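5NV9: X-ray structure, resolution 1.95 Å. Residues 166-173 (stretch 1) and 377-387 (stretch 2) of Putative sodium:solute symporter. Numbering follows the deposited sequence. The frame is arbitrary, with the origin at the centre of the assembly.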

ATOM      1  N   CYS A 166      -2.295 -15.888   5.518  1.00 26.94           N
ATOM      2  CA  CYS A 166      -1.305 -14.998   4.893  1.00 24.73           C
ATOM      3  C   CYS A 166       0.074 -15.049   5.591  1.00 24.69           C
ATOM      4  O   CYS A 166       1.122 -15.181   4.924  1.00 24.47           O
ATOM      5  CB  CYS A 166      -1.816 -13.554   4.878  1.00 26.16           C
ATOM      6  SG  CYS A 166      -0.806 -12.468   3.863  1.00 25.58           S
ATOM      7  N   ILE A 167       0.052 -15.019   6.926  1.00 23.20           N
ATOM      8  CA  ILE A 167       1.246 -15.116   7.752  1.00 25.74           C
ATOM      9  C   ILE A 167       2.023 -16.411   7.468  1.00 23.79           C
ATOM     10  O   ILE A 167       3.222 -16.386   7.419  1.00 23.29           O
ATOM     11  CB  ILE A 167       0.908 -15.007   9.293  1.00 26.26           C
ATOM     12  CG1 ILE A 167       0.507 -13.582   9.628  1.00 26.38           C
ATOM     13  CG2 ILE A 167       2.089 -15.434  10.166  1.00 29.29           C
ATOM     14  CD1 ILE A 167      -0.165 -13.391  10.970  1.00 25.89           C
ATOM     15  N   ILE A 168       1.325 -17.519   7.290  1.00 24.18           N
ATOM     16  CA  ILE A 168       1.952 -18.808   7.113  1.00 23.21           C
ATOM     17  C   ILE A 168       2.706 -18.877   5.793  1.00 23.02           C
ATOM     18  O   ILE A 168       3.906 -19.163   5.780  1.00 24.12           O
ATOM     19  CB  ILE A 168       0.931 -19.946   7.301  1.00 25.62           C
ATOM     20  CG1 ILE A 168       0.606 -20.042   8.795  1.00 25.75           C
ATOM     21  CG2 ILE A 168       1.529 -21.266   6.819  1.00 26.15           C
ATOM     22  CD1 ILE A 168      -0.650 -20.809   9.079  1.00 29.05           C
ATOM     23  N   TYR A 169       2.049 -18.524   4.691  1.00 22.94           N
ATOM     24  CA  TYR A 169       2.729 -18.571   3.389  1.00 22.81           C
ATOM     25  C   TYR A 169       3.815 -17.529   3.290  1.00 22.66           C
ATOM     26  O   TYR A 169       4.789 -17.770   2.622  1.00 26.15           O
ATOM     27  CB  TYR A 169       1.765 -18.549   2.173  1.00 22.58           C
ATOM     28  CG  TYR A 169       1.150 -17.207   1.742  1.00 22.60           C
ATOM     29  CD1 TYR A 169       1.923 -16.176   1.182  1.00 22.69           C
ATOM     30  CD2 TYR A 169      -0.210 -17.020   1.786  1.00 24.91           C
ATOM     31  CE1 TYR A 169       1.334 -14.982   0.756  1.00 23.16           C
ATOM     32  CE2 TYR A 169      -0.799 -15.803   1.377  1.00 27.50           C
ATOM     33  CZ  TYR A 169      -0.025 -14.787   0.856  1.00 23.71           C
ATOM     34  OH  TYR A 169      -0.643 -13.586   0.458  1.00 25.27           O
ATOM     35  N   THR A 170       3.653 -16.371   3.934  1.00 24.53           N
ATOM     36  CA  THR A 170       4.686 -15.299   3.911  1.00 23.78           C
ATOM     37  C   THR A 170       5.939 -15.767   4.664  1.00 20.95           C
ATOM     38  O   THR A 170       7.047 -15.738   4.153  1.00 19.32           O
ATOM     39  CB  THR A 170       4.158 -13.968   4.525  1.00 26.43           C
ATOM     40  OG1 THR A 170       3.046 -13.472   3.769  1.00 24.23           O
ATOM     41  CG2 THR A 170       5.209 -12.899   4.517  1.00 26.62           C
ATOM     42  N   TRP A 171       5.726 -16.291   5.849  1.00 22.51           N
ATOM     43  CA  TRP A 171       6.767 -16.864   6.666  1.00 24.74           C
ATOM     44  C   TRP A 171       7.632 -17.931   5.989  1.00 24.20           C
ATOM     45  O   TRP A 171       8.878 -17.852   6.049  1.00 23.42           O
ATOM     46  CB  TRP A 171       6.129 -17.335   7.972  1.00 27.22           C
ATOM     47  CG  TRP A 171       7.014 -18.097   8.898  1.00 34.31           C
ATOM     48  CD1 TRP A 171       7.831 -17.582   9.896  1.00 38.67           C
ATOM     49  CD2 TRP A 171       7.110 -19.510   9.003  1.00 40.22           C
ATOM     50  NE1 TRP A 171       8.456 -18.602  10.562  1.00 36.84           N
ATOM     51  CE2 TRP A 171       8.038 -19.796  10.042  1.00 41.77           C
ATOM     52  CE3 TRP A 171       6.550 -20.566   8.292  1.00 43.28           C
ATOM     53  CZ2 TRP A 171       8.405 -21.111  10.391  1.00 45.91           C
ATOM     54  CZ3 TRP A 171       6.918 -21.884   8.640  1.00 48.56           C
ATOM     55  CH2 TRP A 171       7.838 -22.135   9.678  1.00 47.85           C
HETATM   56  N   MSE A 172       6.992 -18.889   5.309  1.00 23.66           N
HETATM   57  CA  MSE A 172       7.658 -20.006   4.632  1.00 23.60           C
HETATM   58  C   MSE A 172       8.347 -19.551   3.414  1.00 22.97           C
HETATM   59  O   MSE A 172       9.415 -20.034   3.088  1.00 23.82           O
HETATM   60  CB  MSE A 172       6.562 -20.998   4.121  1.00 25.23           C
HETATM   61  CG  MSE A 172       5.865 -21.670   5.315  1.00 31.12           C
HETATM   62 SE   MSE A 172       4.871 -23.318   4.803  1.00 43.10          SE
HETATM   63  CE  MSE A 172       3.716 -22.570   3.353  1.00 44.90           C
ATOM     64  N   GLY A 173       7.713 -18.638   2.693  1.00 22.35           N
ATOM     65  CA  GLY A 173       8.103 -18.342   1.309  1.00 22.11           C
ATOM     66  C   GLY A 173       9.132 -17.296   0.989  1.00 24.50           C
ATOM     67  O   GLY A 173       9.674 -17.268  -0.152  1.00 23.45           O
ATOM     68  N   ALA A 377      14.769 -13.036  10.883  1.00 24.89           N
ATOM     69  CA  ALA A 377      13.933 -12.744   9.718  1.00 26.31           C
ATOM     70  C   ALA A 377      12.599 -13.480   9.793  1.00 28.32           C
ATOM     71  O   ALA A 377      11.542 -12.848   9.652  1.00 24.54           O
ATOM     72  CB  ALA A 377      14.657 -13.087   8.424  1.00 26.85           C
ATOM     73  N   LYS A 378      12.647 -14.798  10.047  1.00 27.07           N
ATOM     74  CA  LYS A 378      11.418 -15.575  10.192  1.00 29.21           C
ATOM     75  C   LYS A 378      10.572 -15.216  11.394  1.00 28.21           C
ATOM     76  O   LYS A 378       9.362 -15.079  11.289  1.00 27.37           O
ATOM     77  CB  LYS A 378      11.724 -17.061  10.211  1.00 31.76           C
ATOM     78  CG  LYS A 378      12.012 -17.584   8.822  1.00 35.40           C
ATOM     79  CD  LYS A 378      12.467 -19.035   8.837  1.00 42.11           C
ATOM     80  CE  LYS A 378      11.308 -19.997   9.074  1.00 47.09           C
ATOM     81  NZ  LYS A 378      10.462 -20.197   7.846  1.00 52.55           N
ATOM     82  N   LEU A 379      11.219 -15.084  12.536  1.00 28.88           N
ATOM     83  CA  LEU A 379      10.558 -14.777  13.806  1.00 27.19           C
ATOM     84  C   LEU A 379       9.746 -13.494  13.753  1.00 27.31           C
ATOM     85  O   LEU A 379       8.614 -13.438  14.218  1.00 22.95           O
ATOM     86  CB  LEU A 379      11.640 -14.624  14.870  1.00 31.03           C
ATOM     87  CG  LEU A 379      11.138 -14.398  16.288  1.00 34.70           C
ATOM     88  CD1 LEU A 379      10.136 -15.477  16.722  1.00 34.45           C
ATOM     89  CD2 LEU A 379      12.339 -14.304  17.214  1.00 38.93           C
ATOM     90  N   VAL A 380      10.300 -12.464  13.118  1.00 25.46           N
ATOM     91  CA  VAL A 380       9.626 -11.189  13.111  1.00 27.09           C
ATOM     92  C   VAL A 380       8.361 -11.198  12.246  1.00 26.59           C
ATOM     93  O   VAL A 380       7.420 -10.461  12.502  1.00 25.49           O
ATOM     94  CB  VAL A 380      10.581 -10.047  12.741  1.00 25.38           C
ATOM     95  CG1 VAL A 380       9.822  -8.744  12.565  1.00 26.25           C
ATOM     96  CG2 VAL A 380      11.623  -9.898  13.810  1.00 25.34           C
ATOM     97  N   ILE A 381       8.325 -12.035  11.224  1.00 27.84           N
ATOM     98  CA  ILE A 381       7.058 -12.259  10.526  1.00 27.57           C
ATOM     99  C   ILE A 381       5.941 -12.784  11.474  1.00 25.31           C
ATOM    100  O   ILE A 381       4.850 -12.263  11.508  1.00 24.36           O
ATOM    101  CB  ILE A 381       7.275 -13.049   9.227  1.00 27.62           C
ATOM    102  CG1 ILE A 381       7.927 -12.051   8.227  1.00 28.00           C
ATOM    103  CG2 ILE A 381       5.922 -13.518   8.684  1.00 26.31           C
ATOM    104  CD1 ILE A 381       8.669 -12.709   7.164  1.00 32.15           C
ATOM    105  N   ILE A 382       6.249 -13.729  12.322  1.00 27.21           N
ATOM    106  CA  ILE A 382       5.275 -14.177  13.294  1.00 28.11           C
ATOM    107  C   ILE A 382       4.880 -13.130  14.319  1.00 24.22           C
ATOM    108  O   ILE A 382       3.724 -12.985  14.627  1.00 27.48           O
ATOM    109  CB  ILE A 382       5.771 -15.393  14.064  1.00 30.17           C
ATOM    110  CG1 ILE A 382       6.243 -16.450  13.096  1.00 34.95           C
ATOM    111  CG2 ILE A 382       4.655 -15.887  14.960  1.00 32.51           C
ATOM    112  CD1 ILE A 382       5.354 -16.646  11.897  1.00 38.84           C
ATOM    113  N   VAL A 383       5.839 -12.430  14.878  1.00 25.35           N
ATOM    114  CA  VAL A 383       5.553 -11.464  15.918  1.00 28.01           C
ATOM    115  C   VAL A 383       4.726 -10.276  15.372  1.00 27.86           C
ATOM    116  O   VAL A 383       3.682  -9.900  15.905  1.00 27.97           O
ATOM    117  CB  VAL A 383       6.852 -10.963  16.578  1.00 28.51           C
ATOM    118  CG1 VAL A 383       6.501  -9.911  17.602  1.00 29.22           C
ATOM    119  CG2 VAL A 383       7.612 -12.116  17.214  1.00 29.71           C
ATOM    120  N   ALA A 384       5.187  -9.709  14.278  1.00 27.41           N
ATOM    121  CA  ALA A 384       4.432  -8.653  13.605  1.00 27.72           C
ATOM    122  C   ALA A 384       3.018  -9.126  13.209  1.00 29.93           C
ATOM    123  O   ALA A 384       2.031  -8.421  13.437  1.00 28.64           O
ATOM    124  CB  ALA A 384       5.210  -8.171  12.390  1.00 26.33           C
ATOM    125  N   GLY A 385       2.948 -10.330  12.628  1.00 31.65           N
ATOM    126  CA  GLY A 385       1.698 -10.987  12.290  1.00 33.11           C
ATOM    127  C   GLY A 385       0.730 -11.062  13.458  1.00 33.92           C
ATOM    128  O   GLY A 385      -0.442 -10.678  13.320  1.00 29.25           O
ATOM    129  N   ILE A 386       1.236 -11.542  14.609  1.00 35.65           N
ATOM    130  CA  ILE A 386       0.437 -11.662  15.821  1.00 34.33           C
ATOM    131  C   ILE A 386      -0.081 -10.328  16.284  1.00 33.96           C
ATOM    132  O   ILE A 386      -1.289 -10.173  16.432  1.00 35.47           O
ATOM    133  CB  ILE A 386       1.189 -12.411  16.949  1.00 34.37           C
ATOM    134  CG1 ILE A 386       1.203 -13.903  16.607  1.00 35.41           C
ATOM    135  CG2 ILE A 386       0.481 -12.215  18.270  1.00 33.50           C
ATOM    136  CD1 ILE A 386       2.235 -14.722  17.333  1.00 36.51           C
ATOM    137  N   PHE A 387       0.811  -9.353  16.457  1.00 33.99           N
ATOM    138  CA  PHE A 387       0.407  -7.992  16.813  1.00 35.95           C
ATOM    139  C   PHE A 387      -0.614  -7.355  15.831  1.00 35.43           C
ATOM    140  O   PHE A 387      -1.535  -6.660  16.247  1.00 31.64           O
ATOM    141  CB  PHE A 387       1.619  -7.027  16.918  1.00 39.65           C
ATOM    142  CG  PHE A 387       2.567  -7.265  18.084  1.00 46.94           C
ATOM    143  CD1 PHE A 387       2.149  -7.807  19.292  1.00 52.66           C
ATOM    144  CD2 PHE A 387       3.894  -6.853  17.977  1.00 53.48           C
ATOM    145  CE1 PHE A 387       3.043  -7.988  20.333  1.00 52.11           C
ATOM    146  CE2 PHE A 387       4.785  -7.014  19.023  1.00 54.40           C
ATOM    147  CZ  PHE A 387       4.356  -7.598  20.199  1.00 55.03           C
TER

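Helices can pack closely where a small residue makes room for a branched side chain, and a polar residue can add a directed contact; this pair from a putative sodium:solute symporter illustrates the principle. Both stretches are helical throughout and belong to longer helices. They run nearly antiparallel, at 167°, with axes approaching to 9.4 Å. Two pairs mark the register: Ile167 lies across from Gly385, their CA atoms 6.2 Å apart, while one turn further along the first helix, and about two turns back along the second, Trp171 lies across from Lys378, at 6.0 Å between CA atoms.

At the first of these points a side chain fills the space left by a glycine. Ile167 points toward the partner helix and its CD1 rests 3.3 Å from Gly385 CA. A CB on Gly385 would fall 2.5 Å from that same CD1, so the close fit depends on bare backbone. Ile167 CG2 meanwhile meets Ile382 CD1 at 3.9 Å, and Ile381, also directed toward the opposing helix, places its CG2 3.9 Å from Trp171 CB. These aliphatic contacts bury 439 Å² together with the contacts of the polar end.

That end is built around Trp171 and Lys378. Both leave their backbones sideways, yet their ends come nearer the other helix. The lysine chain folds back through p rotamers at chi3 and chi4, bringing NZ over the indole face, 3.4 Å from the centroid of the six-membered ring and 17° off its normal. This is a cation-pi interaction, in which the ammonium charge is drawn to the electron-rich face. The same NZ donates a weak hydrogen bond to Trp171 O at 3.4 Å. The indole is held further by Ile382, whose CD1 lies 3.3 Å from Trp171 CD1.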